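Local coordinates for DUF4875 domain-containing protein (Desulfovibrio piger, PDB 4LG3) that is of unknown function but belongs to the DUF4875 family, which is grouped in the CamS-like clan, at residues K90-A94 with A118-L123; I130-W134 with K166-P171. All coordinates share one frame. Numbering follows the deposited sequence.

Interaction 1 (K90-A94 with A118-L123); sequences KTVLA and ATPRGL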
ATOM      1  N   LYS A  90       4.343  -5.291   6.269  1.00 42.02           N
ATOM      2  CA  LYS A  90       4.163  -4.132   5.386  1.00 41.66           C
ATOM      3  C   LYS A  90       2.959  -3.364   5.848  1.00 44.00           C
ATOM      4  O   LYS A  90       2.188  -3.886   6.663  1.00 41.77           O
ATOM      5  CB  LYS A  90       3.977  -4.577   3.901  1.00 42.36           C
ATOM      6  CG  LYS A  90       2.660  -5.310   3.678  1.00 32.91           C
ATOM      7  CD  LYS A  90       2.559  -6.118   2.403  1.00 40.87           C
ATOM      8  CE  LYS A  90       1.178  -6.724   2.342  1.00 36.21           C
ATOM      9  NZ  LYS A  90       1.065  -7.683   1.246  1.00 44.78           N
ATOM     10  N   THR A  91       2.792  -2.121   5.328  1.00 40.34           N
ATOM     11  CA  THR A  91       1.658  -1.246   5.644  1.00 38.50           C
ATOM     12  C   THR A  91       1.176  -0.548   4.383  1.00 38.63           C
ATOM     13  O   THR A  91       1.864  -0.539   3.385  1.00 36.06           O
ATOM     14  CB  THR A  91       1.998  -0.207   6.749  1.00 42.91           C
ATOM     15  OG1 THR A  91       3.089   0.619   6.336  1.00 40.55           O
ATOM     16  CG2 THR A  91       2.244  -0.829   8.110  1.00 37.90           C
ATOM     17  N   VAL A  92       0.005   0.061   4.459  1.00 37.23           N
ATOM     18  CA  VAL A  92      -0.659   0.811   3.397  1.00 36.61           C
ATOM     19  C   VAL A  92      -0.069   2.206   3.316  1.00 40.97           C
ATOM     20  O   VAL A  92      -0.082   2.934   4.306  1.00 41.50           O
ATOM     21  CB  VAL A  92      -2.198   0.875   3.648  1.00 38.50           C
ATOM     22  CG1 VAL A  92      -2.913   1.708   2.594  1.00 37.16           C
ATOM     23  CG2 VAL A  92      -2.781  -0.518   3.716  1.00 37.00           C
ATOM     24  N   LEU A  93       0.405   2.573   2.120  1.00 37.52           N
ATOM     25  CA  LEU A  93       0.911   3.904   1.803  1.00 36.96           C
ATOM     26  C   LEU A  93      -0.168   4.759   1.096  1.00 41.83           C
ATOM     27  O   LEU A  93      -0.163   5.977   1.229  1.00 43.58           O
ATOM     28  CB  LEU A  93       2.163   3.817   0.923  1.00 35.64           C
ATOM     29  CG  LEU A  93       3.432   3.222   1.530  1.00 38.58           C
ATOM     30  CD1 LEU A  93       4.602   3.417   0.593  1.00 37.01           C
ATOM     31  CD2 LEU A  93       3.743   3.814   2.939  1.00 40.55           C
ATOM     32  N   ALA A  94      -1.091   4.125   0.355  1.00 36.63           N
ATOM     33  CA  ALA A  94      -2.126   4.825  -0.398  1.00 36.51           C
ATOM     34  C   ALA A  94      -3.175   3.866  -0.885  1.00 39.55           C
ATOM     35  O   ALA A  94      -2.870   2.695  -1.129  1.00 39.07           O
ATOM     36  CB  ALA A  94      -1.500   5.551  -1.613  1.00 38.02           C
ATOM     37  N   ALA A 118      -3.714   8.464   1.414  1.00 40.25           N
ATOM     38  CA  ALA A 118      -2.278   8.511   1.167  1.00 41.16           C
ATOM     39  C   ALA A 118      -1.579   8.947   2.439  1.00 48.46           C
ATOM     40  O   ALA A 118      -2.110   9.780   3.179  1.00 50.80           O
ATOM     41  CB  ALA A 118      -1.940   9.445   0.007  1.00 42.49           C
ATOM     42  N   THR A 119      -0.430   8.335   2.732  1.00 44.95           N
ATOM     43  CA  THR A 119       0.377   8.689   3.902  1.00 45.46           C
ATOM     44  C   THR A 119       1.093  10.026   3.582  1.00 51.75           C
ATOM     45  O   THR A 119       1.338  10.310   2.403  1.00 50.80           O
ATOM     46  CB  THR A 119       1.367   7.557   4.245  1.00 46.03           C
ATOM     47  OG1 THR A 119       2.090   7.193   3.077  1.00 44.10           O
ATOM     48  CG2 THR A 119       0.708   6.341   4.845  1.00 43.43           C
ATOM     49  N   PRO A 120       1.490  10.849   4.578  1.00 50.64           N
ATOM     50  CA  PRO A 120       2.173  12.127   4.229  1.00 51.36           C
ATOM     51  C   PRO A 120       3.518  11.942   3.510  1.00 55.26           C
ATOM     52  O   PRO A 120       4.006  12.884   2.901  1.00 57.46           O
ATOM     53  CB  PRO A 120       2.349  12.834   5.575  1.00 54.51           C
ATOM     54  CG  PRO A 120       2.125  11.791   6.623  1.00 58.06           C
ATOM     55  CD  PRO A 120       1.259  10.723   6.035  1.00 51.87           C
ATOM     56  N   ARG A 121       4.096  10.731   3.563  1.00 51.48           N
ATOM     57  CA  ARG A 121       5.381  10.324   2.946  1.00 50.80           C
ATOM     58  C   ARG A 121       5.494   8.811   2.883  1.00 53.51           C
ATOM     59  O   ARG A 121       4.721   8.117   3.553  1.00 53.98           O
ATOM     60  CB  ARG A 121       6.569  10.870   3.765  1.00 50.90           C
ATOM     61  CG  ARG A 121       6.593  10.402   5.229  1.00 57.28           C
ATOM     62  CD  ARG A 121       7.966  10.557   5.853  1.00 58.89           C
ATOM     63  NE  ARG A 121       8.004  10.141   7.257  1.00 58.17           N
ATOM     64  CZ  ARG A 121       8.439   8.960   7.689  1.00 62.17           C
ATOM     65  NH1 ARG A 121       8.873   8.048   6.830  1.00 44.82           N
ATOM     66  NH2 ARG A 121       8.458   8.688   8.983  1.00 50.06           N
ATOM     67  N   GLY A 122       6.494   8.317   2.153  1.00 48.32           N
ATOM     68  CA  GLY A 122       6.828   6.896   2.134  1.00 46.33           C
ATOM     69  C   GLY A 122       7.734   6.561   3.309  1.00 49.51           C
ATOM     70  O   GLY A 122       7.907   7.385   4.209  1.00 52.07           O
ATOM     71  N   LEU A 123       8.357   5.383   3.316  1.00 44.33           N
ATOM     72  CA  LEU A 123       9.166   4.982   4.478  1.00 44.07           C
ATOM     73  C   LEU A 123      10.660   4.920   4.187  1.00 50.37           C
ATOM     74  O   LEU A 123      11.076   4.722   3.044  1.00 50.13           O
ATOM     75  CB  LEU A 123       8.686   3.607   5.028  1.00 42.70           C
ATOM     76  CG  LEU A 123       7.152   3.373   5.244  1.00 45.08           C
ATOM     77  CD1 LEU A 123       6.904   2.062   5.940  1.00 45.06           C
ATOM     78  CD2 LEU A 123       6.491   4.495   6.067  1.00 44.01           C
TER

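Interaction 2 (I130-W134 with K166-P171); sequences IQCLW and KVMLNP. With EDO (1,2-ethanediol), chain H.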
ATOM      1  N   ILE A 130      12.537  -2.623   9.619  1.00 49.00           N
ATOM      2  CA  ILE A 130      11.861  -2.909  10.894  1.00 50.57           C
ATOM      3  C   ILE A 130      10.576  -3.707  10.598  1.00 55.32           C
ATOM      4  O   ILE A 130      10.308  -4.711  11.285  1.00 55.84           O
ATOM      5  CB  ILE A 130      11.592  -1.611  11.730  1.00 53.99           C
ATOM      6  CG1 ILE A 130      12.898  -1.001  12.259  1.00 55.23           C
ATOM      7  CG2 ILE A 130      10.634  -1.872  12.898  1.00 55.84           C
ATOM      8  CD1 ILE A 130      12.758   0.415  12.846  1.00 56.78           C
ATOM      9  N   GLN A 131       9.815  -3.279   9.549  1.00 50.30           N
ATOM     10  CA  GLN A 131       8.568  -3.915   9.059  1.00 48.29           C
ATOM     11  C   GLN A 131       8.802  -5.344   8.619  1.00 53.09           C
ATOM     12  O   GLN A 131       8.004  -6.222   8.930  1.00 52.36           O
ATOM     13  CB  GLN A 131       7.990  -3.145   7.869  1.00 46.38           C
ATOM     14  CG  GLN A 131       7.348  -1.840   8.254  1.00 41.87           C
ATOM     15  CD  GLN A 131       6.523  -1.322   7.125  1.00 47.11           C
ATOM     16  OE1 GLN A 131       6.835  -1.523   5.946  1.00 40.12           O
ATOM     17  NE2 GLN A 131       5.455  -0.643   7.463  1.00 40.00           N
ATOM     18  N   CYS A 132       9.904  -5.558   7.903  1.00 52.08           N
ATOM     19  CA  CYS A 132      10.329  -6.864   7.417  1.00 54.15           C
ATOM     20  C   CYS A 132      10.666  -7.797   8.608  1.00 56.88           C
ATOM     21  O   CYS A 132      10.193  -8.942   8.630  1.00 56.27           O
ATOM     22  CB  CYS A 132      11.508  -6.719   6.461  1.00 56.41           C
ATOM     23  SG  CYS A 132      12.077  -8.288   5.756  1.00 62.12           S
ATOM     24  N   LEU A 133      11.426  -7.290   9.611  1.00 52.37           N
ATOM     25  CA  LEU A 133      11.764  -8.050  10.811  1.00 54.16           C
ATOM     26  C   LEU A 133      10.513  -8.353  11.617  1.00 58.54           C
ATOM     27  O   LEU A 133      10.328  -9.497  12.003  1.00 58.15           O
ATOM     28  CB  LEU A 133      12.799  -7.333  11.671  1.00 56.31           C
ATOM     29  CG  LEU A 133      14.193  -7.132  11.068  1.00 62.30           C
ATOM     30  CD1 LEU A 133      15.117  -6.464  12.061  1.00 64.61           C
ATOM     31  CD2 LEU A 133      14.794  -8.437  10.594  1.00 64.21           C
ATOM     32  N   TRP A 134       9.612  -7.356  11.784  1.00 56.22           N
ATOM     33  CA  TRP A 134       8.308  -7.493  12.450  1.00 55.51           C
ATOM     34  C   TRP A 134       7.553  -8.687  11.870  1.00 58.66           C
ATOM     35  O   TRP A 134       7.188  -9.588  12.616  1.00 59.13           O
ATOM     36  CB  TRP A 134       7.467  -6.207  12.281  1.00 52.57           C
ATOM     37  CG  TRP A 134       6.266  -6.149  13.182  1.00 53.79           C
ATOM     38  CD1 TRP A 134       5.061  -6.764  12.987  1.00 55.70           C
ATOM     39  CD2 TRP A 134       6.180  -5.490  14.456  1.00 55.13           C
ATOM     40  NE1 TRP A 134       4.224  -6.519  14.052  1.00 55.68           N
ATOM     41  CE2 TRP A 134       4.885  -5.741  14.970  1.00 58.92           C
ATOM     42  CE3 TRP A 134       7.063  -4.681  15.201  1.00 57.89           C
ATOM     43  CZ2 TRP A 134       4.440  -5.191  16.188  1.00 59.65           C
ATOM     44  CZ3 TRP A 134       6.632  -4.154  16.413  1.00 60.95           C
ATOM     45  CH2 TRP A 134       5.336  -4.409  16.898  1.00 61.50           C
ATOM     46  N   LYS A 166      11.781   3.399  18.547  1.00 72.85           N
ATOM     47  CA  LYS A 166      11.903   3.617  17.110  1.00 70.77           C
ATOM     48  C   LYS A 166      11.378   2.375  16.350  1.00 71.28           C
ATOM     49  O   LYS A 166      11.297   2.409  15.126  1.00 69.13           O
ATOM     50  CB  LYS A 166      13.376   3.918  16.742  1.00 75.85           C
ATOM     51  CG  LYS A 166      13.631   5.298  16.133  1.00101.57           C
ATOM     52  CD  LYS A 166      13.348   5.337  14.613  1.00116.79           C
ATOM     53  CE  LYS A 166      13.631   6.679  13.962  1.00129.50           C
ATOM     54  NZ  LYS A 166      13.317   6.661  12.502  1.00132.77           N
ATOM     55  N   VAL A 167      11.001   1.289  17.081  1.00 66.52           N
ATOM     56  CA  VAL A 167      10.508   0.026  16.517  1.00 63.89           C
ATOM     57  C   VAL A 167       8.964  -0.025  16.545  1.00 67.94           C
ATOM     58  O   VAL A 167       8.351  -0.055  17.608  1.00 69.39           O
ATOM     59  CB  VAL A 167      11.135  -1.220  17.221  1.00 68.56           C
ATOM     60  CG1 VAL A 167      10.527  -2.526  16.718  1.00 66.27           C
ATOM     61  CG2 VAL A 167      12.648  -1.245  17.054  1.00 69.97           C
HETATM   62  N   MSE A 168       8.353  -0.065  15.354  1.00 63.42           N
HETATM   63  CA  MSE A 168       6.912  -0.165  15.127  1.00 60.85           C
HETATM   64  C   MSE A 168       6.655  -0.606  13.711  1.00 60.23           C
HETATM   65  O   MSE A 168       7.475  -0.341  12.819  1.00 60.27           O
HETATM   66  CB  MSE A 168       6.183   1.146  15.420  1.00 63.59           C
HETATM   67  CG  MSE A 168       6.549   2.285  14.479  1.00 70.85           C
HETATM   68 SE   MSE A 168       6.250   3.943  15.409  0.75 81.94          SE
HETATM   69  CE  MSE A 168       7.808   3.943  16.535  1.00 81.28           C
ATOM     70  N   LEU A 169       5.520  -1.290  13.504  1.00 52.11           N
ATOM     71  CA  LEU A 169       5.118  -1.773  12.203  1.00 48.04           C
ATOM     72  C   LEU A 169       4.639  -0.602  11.341  1.00 54.54           C
ATOM     73  O   LEU A 169       4.996  -0.533  10.161  1.00 53.35           O
ATOM     74  CB  LEU A 169       4.033  -2.873  12.326  1.00 45.90           C
ATOM     75  CG  LEU A 169       3.406  -3.425  11.003  1.00 46.07           C
ATOM     76  CD1 LEU A 169       4.460  -4.070  10.054  1.00 44.01           C
ATOM     77  CD2 LEU A 169       2.251  -4.333  11.281  1.00 44.05           C
ATOM     78  N   ASN A 170       3.834   0.308  11.934  1.00 53.40           N
ATOM     79  CA  ASN A 170       3.229   1.424  11.226  1.00 52.45           C
ATOM     80  C   ASN A 170       3.784   2.778  11.750  1.00 56.38           C
ATOM     81  O   ASN A 170       3.195   3.384  12.658  1.00 57.09           O
ATOM     82  CB  ASN A 170       1.693   1.338  11.333  1.00 53.67           C
ATOM     83  CG  ASN A 170       0.959   1.747  10.073  1.00 83.80           C
ATOM     84  OD1 ASN A 170       1.398   2.608   9.292  1.00 71.78           O
ATOM     85  ND2 ASN A 170      -0.186   1.125   9.852  1.00 81.28           N
ATOM     86  N   PRO A 171       4.913   3.268  11.161  1.00 50.04           N
ATOM     87  CA  PRO A 171       5.469   4.560  11.596  1.00 50.14           C
ATOM     88  C   PRO A 171       4.669   5.763  11.117  1.00 53.86           C
ATOM     89  O   PRO A 171       4.905   6.861  11.593  1.00 54.22           O
ATOM     90  CB  PRO A 171       6.869   4.584  10.953  1.00 51.79           C
ATOM     91  CG  PRO A 171       6.788   3.707   9.801  1.00 54.52           C
ATOM     92  CD  PRO A 171       5.714   2.679  10.063  1.00 49.72           C
TER
HETATM   93  C1  EDO H 305       0.807  -6.918  15.907  1.00 53.07           C
HETATM   94  O1  EDO H 305       1.461  -7.402  14.711  1.00 48.12           O
HETATM   95  C2  EDO H 305       0.772  -5.328  16.013  1.00 58.83           C
HETATM   96  O2  EDO H 305       0.808  -4.657  14.716  1.00 57.80           O

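Interaction 1 (K90-A94 with A118-L123)
The strand bearing this contact is irregular where it meets its partner: Leu93 and Ala94 both face Leu80 of strand 75-81, a classic beta bulge. Leu93, with phi/psi of -98/-29, departs from extended geometry, and the CA-CB bonds of Leu93 and Ala94 point to roughly the same side, opposed to that of Val92. On the other edge of the strand, the carbonyl of Leu93 meets the end of strand 113-118: Thr119 N donates to Leu93 O at 2.8 Å, and Ala118 CA makes a CA-H...O contact with Leu93 O at 3.3 Å. Ala94 and Ala118 form an antiparallel non-hydrogen-bonded pair, their CA atoms 4.0 Å apart. The small side chains touch, Ala94 CB to Ala118 CB at 4.2 Å, on the face covered by helix 53-71 through Val60 and Lys53. Beyond Ala118 the chain leaves the sheet and curls around Leu93. Thr119 CG2 lies 3.5 Å from Val92 O; Leu93 CD2 reaches Leu123 CG at 4.1 Å, and Leu93 CD1 approaches Gly122 CA at 4.4 Å. Leu123 CD1 also meets Thr91 OG1 at 4.1 Å; the hydroxyl itself is hydrogen-bonded to Gln131. Arg121 turns away: its NH1 donates to Gly122 O at 2.9 Å within the loop and forms a salt bridge with Glu127. The whole is a bulged strand inside a mixed sheet, flanked by strands 75-81 and 113-118, with a buried leucine contact where the chain passes from strand 113-118 towards helix 125-137.

Interaction 2 (I130-W134 with K166-P171)
One strong hydrogen bond joins helix to loop: Gln131 NE2 donates to Leu169 O at 2.7 Å, with an almost straight N-H...O angle of 170°. The same side chain is engaged beyond the loop, its OE1 with Ser82 OG and its NE2 with Thr91 OG1, so its amide links the loop carbonyl of Leu169 to two hydroxyls. Apolar contacts come from Ile130 and Trp134, one helical turn apart and linked by the backbone bond Trp134 N to Ile130 O at 2.8 Å. Ile130 CG2 packs on Val167 CG1 at 3.9 Å, and Val167 CG1 also borders the indole edge, 4.2 Å from Trp134 CZ3. Separately, Ile130 CD1 makes a methyl-to-carbonyl van der Waals contact with Lys166 O at 3.4 Å. A CH-pi contact lies over one face of the indole: Leu169 CB sits 3.9 Å from the centroid of the five-membered ring of Trp134, almost on its normal. The indole NH is taken up by ethanediol, probably from the crystallisation liquor, with Trp134 NE1 to EDO O1 at 3.0 Å; Arg138 binds the same molecule. The arrangement is helix-loop packing: the irregular loop after helix 149-160, extended at Val167 and Met168, lies against helix 125-137, whose Trp134 also touches Leu152.

From the N terminus, interaction 1 closes first: strand 92-98 runs out, strand 113-118 returns antiparallel, and 23 residues separate the two segments. After Leu123 the chain soon enters helix 125-137, where interaction 2 opens; its 31-residue loop takes in the short strands 142-143 and 146-147 and helix 149-160 before 166-171 comes back. The two loops are thus in series, neither crossing nor enclosing the other. In space they touch, with centres about 13 Å apart: Thr91 OG1 and Gln131 NE2, 2.9 Å apart, probably hydrogen-bond, and Thr91 CG2 packs 3.4 Å from Leu169 O. Together they join the mixed sheet to the helical part around 125-137 and 149-160.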